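Local structure of deacetylase EF_0837 (2ICS) at residues Tyr5-Lys10 with Glu42-Glu47. The protein is a zinc-dependent amidohydrolase with a TIM barrel and two zinc ions per subunit that, in vitro, deacetylates acetyl-(R)-mandelate with very low efficiency. Residues are numbered along the deposited sequence; the frame is centred on the assembly and turned at random.
Sequences YDLLIK and ETIHLE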
ATOM      1  N   TYR A   5       6.287  30.449   9.824  1.00 49.86           N
ATOM      2  CA  TYR A   5       6.208  29.068   9.368  1.00 47.86           C
ATOM      3  C   TYR A   5       7.007  29.051   8.076  1.00 47.15           C
ATOM      4  O   TYR A   5       7.387  30.107   7.567  1.00 48.18           O
ATOM      5  CB  TYR A   5       4.763  28.666   9.051  1.00 46.05           C
ATOM      6  CG  TYR A   5       3.803  28.695  10.219  1.00 44.03           C
ATOM      7  CD1 TYR A   5       4.014  27.902  11.348  1.00 44.16           C
ATOM      8  CD2 TYR A   5       2.658  29.493  10.180  1.00 43.84           C
ATOM      9  CE1 TYR A   5       3.106  27.901  12.410  1.00 42.85           C
ATOM     10  CE2 TYR A   5       1.745  29.501  11.232  1.00 41.91           C
ATOM     11  CZ  TYR A   5       1.973  28.704  12.344  1.00 43.94           C
ATOM     12  OH  TYR A   5       1.068  28.712  13.386  1.00 44.60           O
ATOM     13  N   ASP A   6       7.267  27.862   7.546  1.00 45.78           N
ATOM     14  CA  ASP A   6       7.994  27.749   6.290  1.00 44.43           C
ATOM     15  C   ASP A   6       6.974  27.686   5.161  1.00 42.49           C
ATOM     16  O   ASP A   6       7.140  28.320   4.122  1.00 42.04           O
ATOM     17  CB  ASP A   6       8.864  26.486   6.270  1.00 46.33           C
ATOM     18  CG  ASP A   6       9.954  26.510   7.328  1.00 48.74           C
ATOM     19  OD1 ASP A   6      10.716  27.499   7.378  1.00 49.93           O
ATOM     20  OD2 ASP A   6      10.052  25.539   8.108  1.00 51.01           O
ATOM     21  N   LEU A   7       5.909  26.922   5.379  1.00 40.80           N
ATOM     22  CA  LEU A   7       4.874  26.772   4.371  1.00 39.52           C
ATOM     23  C   LEU A   7       3.488  26.835   4.981  1.00 39.10           C
ATOM     24  O   LEU A   7       3.253  26.339   6.082  1.00 40.57           O
ATOM     25  CB  LEU A   7       5.042  25.446   3.631  1.00 39.58           C
ATOM     26  CG  LEU A   7       4.077  25.215   2.461  1.00 39.54           C
ATOM     27  CD1 LEU A   7       4.297  26.283   1.402  1.00 38.08           C
ATOM     28  CD2 LEU A   7       4.305  23.828   1.868  1.00 39.24           C
ATOM     29  N   LEU A   8       2.568  27.447   4.250  1.00 37.77           N
ATOM     30  CA  LEU A   8       1.201  27.585   4.713  1.00 36.64           C
ATOM     31  C   LEU A   8       0.269  27.284   3.547  1.00 35.17           C
ATOM     32  O   LEU A   8       0.434  27.825   2.456  1.00 34.97           O
ATOM     33  CB  LEU A   8       0.979  29.005   5.231  1.00 37.73           C
ATOM     34  CG  LEU A   8      -0.310  29.290   5.997  1.00 40.34           C
ATOM     35  CD1 LEU A   8      -0.436  28.332   7.178  1.00 40.11           C
ATOM     36  CD2 LEU A   8      -0.291  30.745   6.472  1.00 40.02           C
ATOM     37  N   ILE A   9      -0.704  26.411   3.784  1.00 33.99           N
ATOM     38  CA  ILE A   9      -1.659  26.017   2.754  1.00 34.09           C
ATOM     39  C   ILE A   9      -3.051  26.467   3.181  1.00 34.85           C
ATOM     40  O   ILE A   9      -3.557  26.047   4.224  1.00 33.96           O
ATOM     41  CB  ILE A   9      -1.615  24.490   2.561  1.00 33.86           C
ATOM     42  CG1 ILE A   9      -0.175  24.064   2.256  1.00 34.29           C
ATOM     43  CG2 ILE A   9      -2.527  24.072   1.430  1.00 31.51           C
ATOM     44  CD1 ILE A   9       0.087  22.598   2.482  1.00 35.76           C
ATOM     45  N   LYS A  10      -3.668  27.318   2.367  1.00 35.94           N
ATOM     46  CA  LYS A  10      -4.981  27.868   2.685  1.00 36.96           C
ATOM     47  C   LYS A  10      -6.093  27.448   1.731  1.00 36.10           C
ATOM     48  O   LYS A  10      -5.841  26.986   0.617  1.00 33.18           O
ATOM     49  CB  LYS A  10      -4.906  29.398   2.685  1.00 39.44           C
ATOM     50  CG  LYS A  10      -3.591  29.960   3.195  1.00 42.73           C
ATOM     51  CD  LYS A  10      -3.650  30.354   4.659  1.00 46.72           C
ATOM     52  CE  LYS A  10      -4.532  31.580   4.867  1.00 48.61           C
ATOM     53  NZ  LYS A  10      -4.487  32.040   6.286  1.00 50.32           N
ATOM     54  N   GLU A  42       6.468  30.829   2.175  1.00 54.48           N
ATOM     55  CA  GLU A  42       5.598  30.708   1.019  1.00 52.19           C
ATOM     56  C   GLU A  42       4.212  30.287   1.487  1.00 49.58           C
ATOM     57  O   GLU A  42       4.071  29.537   2.456  1.00 48.24           O
ATOM     58  CB  GLU A  42       6.152  29.678   0.029  1.00 53.76           C
ATOM     59  CG  GLU A  42       5.680  29.907  -1.401  1.00 55.99           C
ATOM     60  CD  GLU A  42       6.146  28.832  -2.363  1.00 57.49           C
ATOM     61  OE1 GLU A  42       7.331  28.440  -2.292  1.00 58.36           O
ATOM     62  OE2 GLU A  42       5.330  28.385  -3.199  1.00 57.24           O
ATOM     63  N   THR A  43       3.194  30.782   0.797  1.00 46.48           N
ATOM     64  CA  THR A  43       1.815  30.463   1.135  1.00 44.64           C
ATOM     65  C   THR A  43       1.074  30.024  -0.114  1.00 42.73           C
ATOM     66  O   THR A  43       1.133  30.690  -1.144  1.00 44.44           O
ATOM     67  CB  THR A  43       1.094  31.683   1.746  1.00 44.76           C
ATOM     68  OG1 THR A  43       1.747  32.059   2.964  1.00 45.44           O
ATOM     69  CG2 THR A  43      -0.372  31.357   2.040  1.00 43.38           C
ATOM     70  N   ILE A  44       0.386  28.894  -0.024  1.00 41.28           N
ATOM     71  CA  ILE A  44      -0.369  28.378  -1.155  1.00 40.38           C
ATOM     72  C   ILE A  44      -1.852  28.658  -0.950  1.00 39.41           C
ATOM     73  O   ILE A  44      -2.399  28.408   0.126  1.00 38.13           O
ATOM     74  CB  ILE A  44      -0.162  26.857  -1.323  1.00 41.62           C
ATOM     75  CG1 ILE A  44       1.304  26.566  -1.657  1.00 42.87           C
ATOM     76  CG2 ILE A  44      -1.077  26.322  -2.421  1.00 40.50           C
ATOM     77  CD1 ILE A  44       1.614  25.085  -1.815  1.00 43.97           C
ATOM     78  N   HIS A  45      -2.492  29.186  -1.986  1.00 36.99           N
ATOM     79  CA  HIS A  45      -3.911  29.504  -1.932  1.00 36.55           C
ATOM     80  C   HIS A  45      -4.650  28.594  -2.901  1.00 36.59           C
ATOM     81  O   HIS A  45      -4.722  28.865  -4.095  1.00 36.46           O
ATOM     82  CB  HIS A  45      -4.126  30.977  -2.295  1.00 35.59           C
ATOM     83  CG  HIS A  45      -3.455  31.927  -1.352  1.00 35.80           C
ATOM     84  ND1 HIS A  45      -3.960  32.213  -0.100  1.00 35.58           N
ATOM     85  CD2 HIS A  45      -2.289  32.607  -1.450  1.00 35.87           C
ATOM     86  CE1 HIS A  45      -3.133  33.027   0.530  1.00 33.85           C
ATOM     87  NE2 HIS A  45      -2.109  33.281  -0.266  1.00 34.69           N
ATOM     88  N   LEU A  46      -5.190  27.502  -2.372  1.00 36.89           N
ATOM     89  CA  LEU A  46      -5.913  26.531  -3.182  1.00 37.39           C
ATOM     90  C   LEU A  46      -7.209  27.097  -3.743  1.00 37.91           C
ATOM     91  O   LEU A  46      -7.779  28.037  -3.192  1.00 36.20           O
ATOM     92  CB  LEU A  46      -6.217  25.285  -2.343  1.00 35.56           C
ATOM     93  CG  LEU A  46      -4.977  24.611  -1.751  1.00 33.65           C
ATOM     94  CD1 LEU A  46      -5.388  23.525  -0.780  1.00 32.89           C
ATOM     95  CD2 LEU A  46      -4.124  24.048  -2.871  1.00 33.24           C
ATOM     96  N   GLU A  47      -7.662  26.525  -4.854  1.00 39.78           N
ATOM     97  CA  GLU A  47      -8.907  26.947  -5.477  1.00 41.78           C
ATOM     98  C   GLU A  47     -10.049  26.368  -4.660  1.00 42.10           C
ATOM     99  O   GLU A  47      -9.931  25.273  -4.118  1.00 42.12           O
ATOM    100  CB  GLU A  47      -9.004  26.413  -6.909  1.00 45.18           C
ATOM    101  CG  GLU A  47      -8.068  27.081  -7.899  1.00 50.38           C
ATOM    102  CD  GLU A  47      -8.262  28.586  -7.947  1.00 54.29           C
ATOM    103  OE1 GLU A  47      -9.417  29.039  -8.113  1.00 55.45           O
ATOM    104  OE2 GLU A  47      -7.255  29.316  -7.817  1.00 57.28           O
TER
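Lys10 sets its CG anti to its own carbonyl carbon (chi1 -35°), and the methylene reaches Thr43, whose CG2 lies 3.7 Å from Lys10 CG. The same CG approaches the His45 ring at ND1 and CE1. Beyond CG the chain bends, and NZ leaves the contact for a salt bridge with Glu21 and a hydrogen bond to Ile36 O. On the other face Leu7 CG stands anti to the backbone N (chi1 -175°), and the chi2 of 62° then brings CD1 to 3.4 Å from Glu42 O. More loosely, CD1 meets Glu42 CB and Ile44 CG1. Farther along, Ile9 CG2 touches Leu46 CD1 at 3.7 Å.

Between these two sets of side chains a parallel ladder joins the strands, pairing Leu7 to Lys10 with Glu42 to His45 in order. Glu42 N gives to Asp6 O and Leu8 N to Glu42 O. Two of the bonds are short and nearly straight: Ile44 N to Leu8 O at 2.7 Å and Lys10 N to Ile44 O at 2.8 Å. The Lys10 backbone is gripped at both ends, since Leu46 N also binds its O at 3.1 Å.

The pair lies in the small beta domain beside the barrel, built from N- and C-terminal strands as in related amidohydrolases, remote from the zinc site. In its mixed four-stranded sheet 42-45 is an outermost strand, and 19-25 flanks 5-13 across from it, with Asp6 and Leu7 forming a classic bulge opposite Ile24. The face bearing Leu7, Ile9 and Ile44 packs on Ile363 and Ile368 of strands 350-364 and 367-370.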